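Local structure of DUF3247 family protein (Xanthomonas campestris pv. campestris, 2E12) at residues P2-H7 and T53-Q58; H20-L25 and V47-Q52; D26-V31 and A42-V47; R32-D37 and A88-P93; G62-L67 and W82-V87. The protein is of unknown function but adopts a variant of the Sm-like fold, the small barrel of Lsm proteins, which in relatives often serves RNA binding. All coordinates share one frame; numbering follows the deposited sequence.

Contact 1: residues P2-H7 and T53-Q58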
# COMPACT_ATOMS: atom_id res chain seq x y z
N PRO A 2 -18.13 2.45 -20.31
CA PRO A 2 -16.76 2.23 -19.83
C PRO A 2 -15.80 3.41 -20.03
O PRO A 2 -15.84 4.08 -21.05
CB PRO A 2 -16.29 1.00 -20.62
CG PRO A 2 -17.55 0.47 -21.31
CD PRO A 2 -18.35 1.71 -21.56
N LYS A 3 -14.95 3.65 -19.05
CA LYS A 3 -13.95 4.71 -19.16
C LYS A 3 -12.69 3.93 -19.55
O LYS A 3 -12.42 2.87 -18.97
CB LYS A 3 -13.76 5.42 -17.83
CG LYS A 3 -15.05 6.00 -17.26
CD LYS A 3 -14.77 6.78 -15.99
CE LYS A 3 -16.04 7.40 -15.42
NZ LYS A 3 -15.76 8.21 -14.20
N TYR A 4 -11.95 4.43 -20.53
CA TYR A 4 -10.74 3.75 -20.99
C TYR A 4 -9.45 4.43 -20.54
O TYR A 4 -9.36 5.65 -20.47
CB TYR A 4 -10.74 3.63 -22.52
CG TYR A 4 -11.82 2.70 -23.06
CD1 TYR A 4 -13.17 3.08 -23.05
CD2 TYR A 4 -11.50 1.42 -23.52
CE1 TYR A 4 -14.18 2.19 -23.47
CE2 TYR A 4 -12.51 0.53 -23.95
CZ TYR A 4 -13.84 0.92 -23.92
OH TYR A 4 -14.83 0.02 -24.30
N ALA A 5 -8.46 3.61 -20.19
CA ALA A 5 -7.17 4.12 -19.74
C ALA A 5 -6.08 3.40 -20.51
O ALA A 5 -6.26 2.26 -20.95
CB ALA A 5 -6.99 3.88 -18.23
N PRO A 6 -4.93 4.05 -20.71
CA PRO A 6 -3.79 3.48 -21.43
C PRO A 6 -3.29 2.14 -20.84
O PRO A 6 -2.85 1.27 -21.59
CB PRO A 6 -2.74 4.60 -21.38
CG PRO A 6 -3.24 5.55 -20.30
CD PRO A 6 -4.72 5.49 -20.47
N HIS A 7 -3.36 1.99 -19.52
CA HIS A 7 -2.93 0.75 -18.84
C HIS A 7 -3.81 0.52 -17.61
O HIS A 7 -4.32 1.48 -17.03
CB HIS A 7 -1.47 0.83 -18.37
CG HIS A 7 -0.50 1.23 -19.43
ND1 HIS A 7 -0.33 2.54 -19.83
CD2 HIS A 7 0.38 0.51 -20.16
CE1 HIS A 7 0.61 2.61 -20.76
NE2 HIS A 7 1.05 1.38 -20.98
N THR A 53 -11.76 1.63 -11.62
CA THR A 53 -11.73 0.57 -12.62
C THR A 53 -11.86 1.15 -14.04
O THR A 53 -12.74 1.99 -14.31
CB THR A 53 -12.88 -0.43 -12.41
OG1 THR A 53 -12.81 -0.98 -11.09
CG2 THR A 53 -12.81 -1.54 -13.44
N TYR A 54 -11.01 0.69 -14.95
CA TYR A 54 -11.04 1.17 -16.34
C TYR A 54 -10.85 -0.01 -17.28
O TYR A 54 -10.67 -1.14 -16.83
CB TYR A 54 -9.89 2.16 -16.59
CG TYR A 54 -9.93 3.43 -15.77
CD1 TYR A 54 -10.73 4.51 -16.16
CD2 TYR A 54 -9.14 3.58 -14.63
CE1 TYR A 54 -10.74 5.70 -15.44
CE2 TYR A 54 -9.15 4.76 -13.90
CZ TYR A 54 -9.95 5.82 -14.31
OH TYR A 54 -9.95 6.99 -13.59
N ARG A 55 -10.91 0.26 -18.59
CA ARG A 55 -10.69 -0.74 -19.64
C ARG A 55 -9.55 -0.25 -20.53
O ARG A 55 -9.45 0.95 -20.82
CB ARG A 55 -11.90 -0.90 -20.58
CG ARG A 55 -13.07 -1.69 -20.08
CD ARG A 55 -13.95 -2.03 -21.28
NE ARG A 55 -15.27 -2.52 -20.90
CZ ARG A 55 -16.25 -2.76 -21.76
NH1 ARG A 55 -16.06 -2.57 -23.06
NH2 ARG A 55 -17.44 -3.15 -21.32
N ASP A 56 -8.71 -1.17 -20.99
CA ASP A 56 -7.66 -0.79 -21.92
C ASP A 56 -8.18 -1.08 -23.33
O ASP A 56 -9.33 -1.51 -23.50
CB ASP A 56 -6.35 -1.56 -21.66
CG ASP A 56 -6.54 -3.07 -21.60
OD1 ASP A 56 -7.44 -3.62 -22.27
OD2 ASP A 56 -5.74 -3.72 -20.90
N GLU A 57 -7.35 -0.84 -24.34
CA GLU A 57 -7.76 -1.05 -25.71
C GLU A 57 -8.18 -2.48 -26.05
O GLU A 57 -9.05 -2.67 -26.90
CB GLU A 57 -6.64 -0.63 -26.66
CG GLU A 57 -7.09 -0.61 -28.10
CD GLU A 57 -5.99 -0.26 -29.05
OE1 GLU A 57 -5.22 0.68 -28.74
OE2 GLU A 57 -5.91 -0.92 -30.12
N GLN A 58 -7.55 -3.47 -25.42
CA GLN A 58 -7.88 -4.88 -25.65
C GLN A 58 -9.15 -5.24 -24.90
O GLN A 58 -9.59 -6.39 -24.92
CB GLN A 58 -6.72 -5.78 -25.19
CG GLN A 58 -5.59 -5.93 -26.21
CD GLN A 58 -4.32 -6.54 -25.62
OE1 GLN A 58 -4.36 -7.55 -24.90
NE2 GLN A 58 -3.18 -5.94 -25.94
O HOH W 1 -14.72 2.12 -16.62
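Two backbone hydrogen bonds hold the N-terminal arm 2-7 against the end of strand 44-55, both reaching Arg55. Arg55 N gives its hydrogen to Lys3 O at 3.0 Å, in the plane of that carbonyl, and Arg55 O takes the one from Ala5 N at 2.9 Å, the donor lying some 30° above the carbonyl plane. Together they make a single beta bridge, Tyr4 with Arg55. A water extends the pairing, accepting from Lys3 N and donating to Thr53 O.

Among the side chains, Arg55 does most of the touching. Its chain runs extended alongside Pro2 and Tyr4. Pro2 CG sits over the centre of one guanidinium face, 3.5 Å from Arg55 CZ, while Arg55 CB makes a CH-pi contact over the Tyr4 ring, 4.1 Å from its centroid. Ring and guanidinium planes stand 77° apart. Glu59 takes both polar ends, by a salt bridge from Arg55 NH1 and a hydrogen bond with Tyr4 OH.

Apolar contact is made by Ala5 and Lys3 with Tyr54: Ala5 CB meets Tyr54 CB at 3.7 Å, and Lys3 CB comes to the edge of the Tyr54 ring.

Main-chain bonds thus fix the arm's register on the Sm-like sheet, and the carboxylate of Glu59 probably offsets the arginine charge at this partly exposed edge.

Contact 2: residues H20-L25 and V47-Q52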
# COMPACT_ATOMS: atom_id res chain seq x y z
N HIS A 20 -1.09 3.53 -1.72
CA HIS A 20 -0.17 4.27 -0.85
C HIS A 20 0.06 5.69 -1.40
O HIS A 20 0.20 6.63 -0.63
CB HIS A 20 1.17 3.54 -0.74
CG HIS A 20 2.16 4.22 0.15
ND1 HIS A 20 1.94 4.42 1.50
CD2 HIS A 20 3.37 4.76 -0.11
CE1 HIS A 20 2.97 5.06 2.02
NE2 HIS A 20 3.86 5.27 1.07
N TRP A 21 0.08 5.83 -2.72
CA TRP A 21 0.29 7.13 -3.36
C TRP A 21 -0.82 8.11 -3.01
O TRP A 21 -0.56 9.30 -2.82
CB TRP A 21 0.35 6.98 -4.89
CG TRP A 21 1.60 6.31 -5.42
CD1 TRP A 21 1.73 5.67 -6.62
CD2 TRP A 21 2.88 6.24 -4.78
NE1 TRP A 21 3.01 5.20 -6.77
CE2 TRP A 21 3.74 5.53 -5.65
CE3 TRP A 21 3.39 6.69 -3.56
CZ2 TRP A 21 5.08 5.28 -5.34
CZ3 TRP A 21 4.72 6.44 -3.25
CH2 TRP A 21 5.55 5.73 -4.14
N VAL A 22 -2.05 7.62 -2.94
CA VAL A 22 -3.18 8.47 -2.60
C VAL A 22 -2.97 9.04 -1.19
O VAL A 22 -3.16 10.22 -0.96
CB VAL A 22 -4.51 7.67 -2.65
CG1 VAL A 22 -5.69 8.56 -2.27
CG2 VAL A 22 -4.71 7.11 -4.06
N LYS A 23 -2.54 8.18 -0.28
CA LYS A 23 -2.27 8.56 1.10
C LYS A 23 -1.24 9.69 1.18
O LYS A 23 -1.25 10.49 2.11
CB LYS A 23 -1.75 7.34 1.88
CG LYS A 23 -2.80 6.30 2.22
CD LYS A 23 -3.66 6.75 3.38
CE LYS A 23 -2.79 7.19 4.55
NZ LYS A 23 -1.68 6.22 4.79
N LEU A 24 -0.34 9.73 0.20
CA LEU A 24 0.69 10.75 0.16
C LEU A 24 0.32 11.93 -0.75
O LEU A 24 1.08 12.88 -0.87
CB LEU A 24 2.01 10.13 -0.29
CG LEU A 24 2.49 8.95 0.55
CD1 LEU A 24 3.79 8.41 -0.06
CD2 LEU A 24 2.71 9.37 1.99
N LEU A 25 -0.83 11.86 -1.40
CA LEU A 25 -1.26 12.92 -2.30
C LEU A 25 -2.60 13.52 -1.88
O LEU A 25 -3.53 13.60 -2.69
CB LEU A 25 -1.38 12.40 -3.74
CG LEU A 25 -0.08 12.05 -4.48
CD1 LEU A 25 -0.39 11.27 -5.75
CD2 LEU A 25 0.66 13.33 -4.80
N VAL A 47 -7.00 17.94 -6.38
CA VAL A 47 -8.04 17.25 -5.63
C VAL A 47 -7.51 15.86 -5.28
O VAL A 47 -6.80 15.26 -6.08
CB VAL A 47 -9.34 17.17 -6.48
CG1 VAL A 47 -9.11 16.29 -7.70
CG2 VAL A 47 -10.49 16.64 -5.64
N ARG A 48 -7.84 15.34 -4.09
CA ARG A 48 -7.36 14.02 -3.71
C ARG A 48 -7.80 13.04 -4.79
O ARG A 48 -8.99 12.97 -5.12
CB ARG A 48 -7.94 13.58 -2.35
CG ARG A 48 -7.49 12.17 -1.93
CD ARG A 48 -8.19 11.69 -0.66
NE ARG A 48 -7.76 12.41 0.54
CZ ARG A 48 -8.18 12.14 1.77
NH1 ARG A 48 -9.05 11.17 1.98
NH2 ARG A 48 -7.73 12.85 2.80
N PRO A 49 -6.85 12.30 -5.37
CA PRO A 49 -7.20 11.34 -6.43
C PRO A 49 -7.84 10.07 -5.88
O PRO A 49 -7.77 9.80 -4.68
CB PRO A 49 -5.85 11.07 -7.09
CG PRO A 49 -4.90 11.16 -5.95
CD PRO A 49 -5.39 12.38 -5.20
N THR A 50 -8.46 9.30 -6.76
CA THR A 50 -9.12 8.06 -6.36
C THR A 50 -8.73 6.94 -7.31
O THR A 50 -8.51 7.17 -8.50
CB THR A 50 -10.65 8.22 -6.41
OG1 THR A 50 -11.06 8.43 -7.77
CG2 THR A 50 -11.08 9.41 -5.57
N ILE A 51 -8.61 5.72 -6.79
CA ILE A 51 -8.27 4.58 -7.62
C ILE A 51 -9.59 4.00 -8.13
O ILE A 51 -10.52 3.80 -7.34
CB ILE A 51 -7.50 3.50 -6.82
CG1 ILE A 51 -6.23 4.10 -6.22
CG2 ILE A 51 -7.15 2.33 -7.72
CD1 ILE A 51 -5.28 4.72 -7.24
N GLN A 52 -9.68 3.77 -9.43
CA GLN A 52 -10.91 3.24 -10.04
C GLN A 52 -10.66 2.12 -11.04
O GLN A 52 -9.52 1.72 -11.29
CB GLN A 52 -11.65 4.36 -10.77
CG GLN A 52 -11.92 5.60 -9.96
CD GLN A 52 -12.34 6.78 -10.82
OE1 GLN A 52 -13.23 6.66 -11.66
NE2 GLN A 52 -11.69 7.92 -10.62
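Val22, on the last turn of helix 12-23, sets one methyl on the irregular Arg48-Pro49 part of strand 44-55 and the other on Ile51, where the N-terminal helix of this Sm-like fold packs against the bent strand. With CG1 anti to the backbone N (chi1 179°), the valine sends its branches to two places. CG1 heads for the chain at Arg48 and Pro49, coming 3.4 Å from Pro49 O and 4.0 Å from Arg48 CG; the valine and arginine side chains cross at about a right angle. CG2 goes instead to Ile51, whose CG1 it meets at 4.0 Å with the two side chains crossing obliquely. Ile51 CD1 lies at the same range, so the methyl lies against the CG1-CD1 bond.

Leu25, just past the helix, meets the Pro49 ring through its CB, 4.3 Å from Pro49 CD. No hydrogen bond joins the two segments. Arg48 turns its charged end to a salt bridge with Asp26, and Met83 touches both Val22 and Pro49. On the helix, His20 hydrogen-bonds to Gln12 and Glu19 of the second subunit. Leu25 O is buried here without a polar partner, and lies 3.4 Å from Pro49 CD.

Contact 3: residues D26-V31 and A42-V47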
# COMPACT_ATOMS: atom_id res chain seq x y z
N ASP A 26 -2.70 13.93 -0.63
CA ASP A 26 -3.94 14.50 -0.15
C ASP A 26 -4.29 15.81 -0.88
O ASP A 26 -3.41 16.55 -1.32
CB ASP A 26 -3.88 14.73 1.36
CG ASP A 26 -5.24 15.03 1.96
OD1 ASP A 26 -5.29 15.52 3.11
OD2 ASP A 26 -6.27 14.76 1.28
N GLY A 27 -5.59 16.08 -0.99
CA GLY A 27 -6.03 17.29 -1.66
C GLY A 27 -5.33 18.55 -1.17
O GLY A 27 -5.21 18.76 0.05
N GLN A 28 -4.85 19.35 -2.12
CA GLN A 28 -4.17 20.63 -1.87
C GLN A 28 -2.77 20.57 -1.27
O GLN A 28 -2.20 21.61 -0.95
CB GLN A 28 -5.06 21.55 -1.01
CG GLN A 28 -6.33 22.04 -1.70
CD GLN A 28 -6.04 22.85 -2.96
OE1 GLN A 28 -5.54 23.96 -2.90
NE2 GLN A 28 -6.37 22.28 -4.12
N GLU A 29 -2.21 19.37 -1.10
CA GLU A 29 -0.87 19.25 -0.52
C GLU A 29 0.19 19.54 -1.58
O GLU A 29 0.05 19.15 -2.74
CB GLU A 29 -0.68 17.84 0.04
CG GLU A 29 0.55 17.64 0.93
CD GLU A 29 0.36 18.14 2.35
OE1 GLU A 29 1.06 19.12 2.73
OE2 GLU A 29 -0.47 17.57 3.11
N ARG A 30 1.24 20.24 -1.18
CA ARG A 30 2.32 20.57 -2.10
C ARG A 30 3.35 19.45 -2.06
O ARG A 30 3.85 19.08 -0.99
CB ARG A 30 2.97 21.89 -1.69
CG ARG A 30 2.13 23.11 -2.04
CD ARG A 30 2.69 24.35 -1.38
NE ARG A 30 4.02 24.72 -1.88
CZ ARG A 30 4.91 25.39 -1.17
NH1 ARG A 30 4.60 25.77 0.07
NH2 ARG A 30 6.09 25.69 -1.68
N VAL A 31 3.65 18.89 -3.23
CA VAL A 31 4.60 17.79 -3.29
C VAL A 31 5.44 17.82 -4.56
O VAL A 31 5.17 18.60 -5.48
CB VAL A 31 3.86 16.44 -3.25
CG1 VAL A 31 3.00 16.34 -2.00
CG2 VAL A 31 2.99 16.30 -4.49
N ALA A 42 6.30 19.12 -9.95
CA ALA A 42 6.07 19.64 -8.61
C ALA A 42 4.91 20.61 -8.68
O ALA A 42 4.70 21.27 -9.70
CB ALA A 42 7.30 20.35 -8.11
N GLY A 43 4.13 20.67 -7.60
CA GLY A 43 3.00 21.57 -7.58
C GLY A 43 2.00 21.23 -6.51
O GLY A 43 2.33 20.58 -5.51
N THR A 44 0.77 21.67 -6.72
CA THR A 44 -0.28 21.40 -5.75
C THR A 44 -1.29 20.37 -6.27
O THR A 44 -1.76 20.45 -7.40
CB THR A 44 -1.04 22.68 -5.38
OG1 THR A 44 -0.11 23.74 -5.12
CG2 THR A 44 -1.86 22.46 -4.11
N VAL A 45 -1.58 19.38 -5.42
CA VAL A 45 -2.57 18.35 -5.73
C VAL A 45 -3.91 19.08 -5.81
O VAL A 45 -4.42 19.54 -4.80
CB VAL A 45 -2.67 17.31 -4.59
CG1 VAL A 45 -3.72 16.24 -4.95
CG2 VAL A 45 -1.31 16.66 -4.34
N ALA A 46 -4.48 19.18 -7.01
CA ALA A 46 -5.76 19.88 -7.18
C ALA A 46 -6.88 19.27 -6.35
O ALA A 46 -7.63 19.97 -5.69
CB ALA A 46 -6.16 19.89 -8.66
N VAL A 47 -7.00 17.94 -6.38
CA VAL A 47 -8.04 17.25 -5.63
C VAL A 47 -7.51 15.86 -5.28
O VAL A 47 -6.80 15.26 -6.08
CB VAL A 47 -9.34 17.17 -6.48
CG1 VAL A 47 -9.11 16.29 -7.70
CG2 VAL A 47 -10.49 16.64 -5.64
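Five hydrogen bonds join segments 26-31 and 42-47, which run antiparallel from the hydrogen-bonded pair Val31-Gly43, through the non-hydrogen-bonded pair Arg30-Thr44, to a type II turn at Asp26-Glu29. At the paired end Val31 and Gly43 exchange two bonds of 3.1 Å, Val31 N to Gly43 O and Gly43 N to Val31 O, both nearly along the C=O axes. Val45 N then reaches Glu29 O almost straight, at 175°.

The chain turns a corner at Gly43, with backbone angles at which a side chain would collide with the carbonyl O of Ala42. This sharp bend carries one chain from the sheet of strand 30-35 into that of strand 61-70, as strongly bent strands do in Sm-like barrels.

Gln28 grips the far end twice. Its N bonds to Val45 O at 2.7 Å, and its side chain, folded back at chi2 (-60°), brings NE2 to 3.1 Å from Ala46 O, which lies in the amide plane. Thr44 CG2, anti to its backbone N, touches Gln28 O at 3.3 Å. Inward, Val45 sets its CB 3.4 Å from Asp26 O and CG2 4.3 Å from Val31 CG2, with Leu25 and Leu67 against the same side chain.

Contact 4: residues R32-D37 and A88-P93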
# COMPACT_ATOMS: atom_id res chain seq x y z
N ARG A 32 6.48 17.00 -4.57
CA ARG A 32 7.34 16.87 -5.73
C ARG A 32 7.20 15.39 -6.04
O ARG A 32 7.29 14.55 -5.13
CB ARG A 32 8.79 17.20 -5.39
CG ARG A 32 9.60 17.77 -6.55
CD ARG A 32 10.81 18.54 -6.02
NE ARG A 32 11.51 17.81 -4.97
CZ ARG A 32 12.12 16.63 -5.14
NH1 ARG A 32 12.12 16.05 -6.33
NH2 ARG A 32 12.72 16.04 -4.12
N ILE A 33 6.97 15.07 -7.30
CA ILE A 33 6.76 13.69 -7.72
C ILE A 33 7.82 13.13 -8.65
O ILE A 33 8.28 13.82 -9.56
CB ILE A 33 5.40 13.58 -8.43
CG1 ILE A 33 4.30 14.13 -7.51
CG2 ILE A 33 5.11 12.13 -8.82
CD1 ILE A 33 2.95 14.26 -8.18
N GLU A 34 8.20 11.87 -8.42
CA GLU A 34 9.17 11.19 -9.27
C GLU A 34 8.38 10.26 -10.20
O GLU A 34 7.61 9.42 -9.72
CB GLU A 34 10.18 10.38 -8.44
CG GLU A 34 11.10 11.21 -7.57
CD GLU A 34 12.28 10.41 -7.02
OE1 GLU A 34 13.04 10.94 -6.18
OE2 GLU A 34 12.44 9.24 -7.44
N LEU A 35 8.57 10.41 -11.51
CA LEU A 35 7.89 9.61 -12.53
C LEU A 35 8.82 8.57 -13.14
O LEU A 35 10.03 8.77 -13.18
CB LEU A 35 7.36 10.53 -13.63
CG LEU A 35 6.34 11.59 -13.22
CD1 LEU A 35 6.24 12.66 -14.29
CD2 LEU A 35 4.99 10.94 -12.97
N ASP A 36 8.25 7.47 -13.65
CA ASP A 36 9.05 6.38 -14.24
C ASP A 36 9.75 6.65 -15.57
O ASP A 36 10.36 5.76 -16.14
CB ASP A 36 8.20 5.10 -14.35
CG ASP A 36 7.07 5.23 -15.36
OD1 ASP A 36 6.98 6.25 -16.06
OD2 ASP A 36 6.26 4.28 -15.45
N ASP A 37 9.65 7.89 -16.07
CA ASP A 37 10.30 8.27 -17.32
C ASP A 37 11.52 9.15 -17.01
O ASP A 37 12.16 9.69 -17.92
CB ASP A 37 9.32 9.04 -18.20
CG ASP A 37 9.06 10.43 -17.69
OD1 ASP A 37 8.99 10.60 -16.45
OD2 ASP A 37 8.92 11.35 -18.53
N ALA A 88 7.87 7.93 -6.82
CA ALA A 88 8.10 8.49 -5.49
C ALA A 88 7.32 9.79 -5.29
O ALA A 88 7.06 10.51 -6.25
CB ALA A 88 9.60 8.74 -5.28
N VAL A 89 6.96 10.07 -4.04
CA VAL A 89 6.23 11.28 -3.70
C VAL A 89 6.79 11.83 -2.40
O VAL A 89 6.72 11.17 -1.36
CB VAL A 89 4.72 11.00 -3.48
CG1 VAL A 89 4.02 12.27 -3.04
CG2 VAL A 89 4.10 10.47 -4.77
N HIS A 90 7.36 13.04 -2.45
CA HIS A 90 7.92 13.66 -1.26
C HIS A 90 7.26 15.01 -0.98
O HIS A 90 6.98 15.78 -1.90
CB HIS A 90 9.44 13.79 -1.43
CG HIS A 90 10.15 12.47 -1.49
ND1 HIS A 90 10.22 11.62 -0.40
CD2 HIS A 90 10.76 11.84 -2.51
CE1 HIS A 90 10.85 10.52 -0.76
NE2 HIS A 90 11.19 10.62 -2.03
N PRO A 91 7.00 15.31 0.29
CA PRO A 91 6.36 16.57 0.70
C PRO A 91 7.32 17.77 0.73
O PRO A 91 8.52 17.60 0.55
CB PRO A 91 5.84 16.24 2.08
CG PRO A 91 6.98 15.41 2.63
CD PRO A 91 7.30 14.48 1.47
N MET A 92 6.75 18.97 0.93
CA MET A 92 7.48 20.24 1.05
C MET A 92 7.68 21.09 -0.22
O MET A 92 7.65 22.33 -0.15
CB MET A 92 8.84 20.01 1.74
CG MET A 92 9.55 21.29 2.16
SD MET A 92 8.58 22.33 3.26
CE MET A 92 9.33 21.97 4.82
N PRO A 93 7.91 20.46 -1.39
CA PRO A 93 8.10 21.28 -2.59
C PRO A 93 6.77 21.67 -3.23
O PRO A 93 6.68 21.64 -4.48
CB PRO A 93 8.94 20.38 -3.48
CG PRO A 93 8.43 19.04 -3.12
CD PRO A 93 8.37 19.08 -1.63
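Glu34 O is gripped by two successive backbone N-H groups, those of Val87 and Ala88. The bond from Ala88 N is the longer of the two, reaching Glu34 O at 3.3 Å in the carbonyl plane, on a lone pair; two neighbouring donors on one carbonyl fit a beta bulge at Val87-Ala88. The straightest bond of the contact runs the other way, from Glu34 N to Ala88 O at 2.8 Å and 178°, although the donor stands 29° above the carbonyl plane. The C-H of Ile33 CA lies near the same Ala88 oxygen as a weaker contact.

Further along, Arg32 and His90 make the other hydrogen-bonded pair, Arg32 N to His90 O at 3.0 Å and His90 N to Arg32 O at 3.1 Å, each nearly along the C=O axis. Between the two pairs lies the non-hydrogen-bonded pair Ile33-Val89. Strands 32-35 and 88-91 thus run antiparallel, their axes at 167°, and strand 30-35 becomes the middle of a three-stranded sheet with 40-42 beyond it, one wall of the Sm-like fold.

The faces of this sheet differ. Ile33 and Val89 point to the buried one, Ile33 CG2 lying 4.5 Å from Val89 CG2, with Leu24 and Leu25 on Val89. On the other face Glu34, CG anti to its carbonyl carbon and extended beyond, lies across Ala88 CB, which is 3.6 Å from Glu34 CD. Its OE1 comes to the edge of the His90 ring, with His90 NE2 4.6 Å away; the carboxylate might favour a protonated imidazole.

Contact 5: residues G62-L67 and W82-V87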
# COMPACT_ATOMS: atom_id res chain seq x y z
N GLY A 62 -9.18 -3.21 -15.09
CA GLY A 62 -8.18 -3.18 -14.03
C GLY A 62 -8.17 -1.85 -13.28
O GLY A 62 -8.99 -0.98 -13.55
N SER A 63 -7.24 -1.69 -12.35
CA SER A 63 -7.18 -0.46 -11.57
C SER A 63 -6.13 0.54 -12.03
O SER A 63 -5.14 0.19 -12.65
CB SER A 63 -6.94 -0.79 -10.09
OG SER A 63 -8.04 -1.48 -9.56
N ASN A 64 -6.39 1.81 -11.73
CA ASN A 64 -5.51 2.92 -12.06
C ASN A 64 -6.14 4.20 -11.51
O ASN A 64 -7.17 4.14 -10.85
CB ASN A 64 -5.34 3.05 -13.57
CG ASN A 64 -4.02 3.68 -13.96
OD1 ASN A 64 -3.42 4.42 -13.19
ND2 ASN A 64 -3.57 3.40 -15.17
N GLY A 65 -5.52 5.35 -11.78
CA GLY A 65 -6.06 6.61 -11.31
C GLY A 65 -5.50 7.82 -12.04
O GLY A 65 -4.44 7.74 -12.67
N GLN A 66 -6.21 8.94 -11.97
CA GLN A 66 -5.79 10.16 -12.63
C GLN A 66 -5.55 11.25 -11.60
O GLN A 66 -6.38 11.48 -10.73
CB GLN A 66 -6.85 10.61 -13.65
CG GLN A 66 -7.05 9.59 -14.78
CD GLN A 66 -8.14 10.00 -15.76
OE1 GLN A 66 -7.96 10.92 -16.54
NE2 GLN A 66 -9.28 9.32 -15.70
N LEU A 67 -4.40 11.90 -11.73
CA LEU A 67 -3.97 12.98 -10.83
C LEU A 67 -3.83 14.29 -11.59
O LEU A 67 -3.29 14.33 -12.70
CB LEU A 67 -2.61 12.62 -10.23
CG LEU A 67 -1.85 13.63 -9.36
CD1 LEU A 67 -2.58 13.85 -8.06
CD2 LEU A 67 -0.45 13.09 -9.08
N TRP A 82 -1.44 9.88 -15.31
CA TRP A 82 -1.98 8.62 -14.84
C TRP A 82 -1.02 8.20 -13.73
O TRP A 82 0.20 8.26 -13.90
CB TRP A 82 -2.03 7.57 -15.96
CG TRP A 82 -3.08 7.88 -16.99
CD1 TRP A 82 -2.91 8.60 -18.14
CD2 TRP A 82 -4.47 7.55 -16.93
NE1 TRP A 82 -4.11 8.74 -18.80
CE2 TRP A 82 -5.08 8.10 -18.08
CE3 TRP A 82 -5.26 6.84 -16.02
CZ2 TRP A 82 -6.45 7.97 -18.34
CZ3 TRP A 82 -6.62 6.70 -16.28
CH2 TRP A 82 -7.20 7.27 -17.43
N MET A 83 -1.58 7.79 -12.60
CA MET A 83 -0.78 7.43 -11.43
C MET A 83 0.16 6.22 -11.49
O MET A 83 1.07 6.12 -10.68
CB MET A 83 -1.70 7.33 -10.21
CG MET A 83 -2.12 8.70 -9.68
SD MET A 83 -3.59 8.67 -8.62
CE MET A 83 -2.86 8.24 -7.04
N ASP A 84 -0.04 5.31 -12.44
CA ASP A 84 0.85 4.15 -12.55
C ASP A 84 2.26 4.57 -12.98
O ASP A 84 3.19 3.76 -13.00
CB ASP A 84 0.31 3.12 -13.55
CG ASP A 84 0.03 3.72 -14.92
OD1 ASP A 84 -0.11 2.93 -15.88
OD2 ASP A 84 -0.05 4.95 -15.04
N ARG A 85 2.42 5.84 -13.33
CA ARG A 85 3.71 6.37 -13.77
C ARG A 85 4.58 6.88 -12.61
O ARG A 85 5.74 7.24 -12.80
CB ARG A 85 3.49 7.50 -14.77
CG ARG A 85 2.52 7.17 -15.90
CD ARG A 85 3.11 6.21 -16.94
NE ARG A 85 3.39 4.88 -16.41
CZ ARG A 85 3.88 3.87 -17.13
NH1 ARG A 85 4.15 4.04 -18.41
NH2 ARG A 85 4.10 2.70 -16.56
N ILE A 86 4.01 6.91 -11.40
CA ILE A 86 4.73 7.42 -10.23
C ILE A 86 5.67 6.44 -9.56
O ILE A 86 5.34 5.28 -9.36
CB ILE A 86 3.74 7.93 -9.16
CG1 ILE A 86 3.03 9.18 -9.70
CG2 ILE A 86 4.49 8.20 -7.84
CD1 ILE A 86 1.92 9.72 -8.83
N VAL A 87 6.84 6.95 -9.17
CA VAL A 87 7.89 6.17 -8.51
C VAL A 87 8.16 6.66 -7.08
O VAL A 87 8.61 5.90 -6.22
CB VAL A 87 9.20 6.25 -9.32
CG1 VAL A 87 10.26 5.37 -8.70
CG2 VAL A 87 8.93 5.84 -10.75
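Gln66 (chi1 -63°) and Trp82 (chi1 -70°) both set CG anti to the carbonyl carbon, so that the two side chains run side by side on one face of the antiparallel sheet of this Sm-like fold. Gln66 CG sits over the face of the six-membered ring of Trp82, offset toward its rim, a CH-pi contact 3.5 Å from the centroid, and the amide follows nearly flat on the indole, 18° between planes. Tyr54 OH takes a hydrogen bond from Gln66 NE2, holding that amide, while the Tyr54 ring packs edge-to-face with Trp82.

The segments share one hydrogen bond, Met83 N to Gly65 O at 2.9 Å and nearly straight; the chain then leaves the sheet in the 3-10 turn 83-85. Asn64 OD1 folds back on Gly65 N, and its ND2 goes to His7 O. In the buried interior, Leu67 CB meets Met83 CG at 4.0 Å, and Leu67 CD2 lies 4.1 Å from Ile86 CD1.

How the contacts relate
Contact 5, its centre about 4 Å from the centre of the chain, is the buried one; contact 3 lies at the surface, and contacts 1, 2 and 4 are partly buried. Contacts 1, 2 and 3 all use strand 44-55, at its end, its irregular middle and its start. Contacts 3 and 4 share strand 30-35, whereas 4 and 5 share strand 86-91 and are tied by the Asp36-Arg85 salt bridge. Backbone bonding dominates 3 and 4, where strands pair; contact 2, helix on strand, has no hydrogen bond across its segments and is mostly apolar. In contact 1 a bridge is joined by charged and aromatic groups, and its Ala5 packs on Trp82 of contact 5.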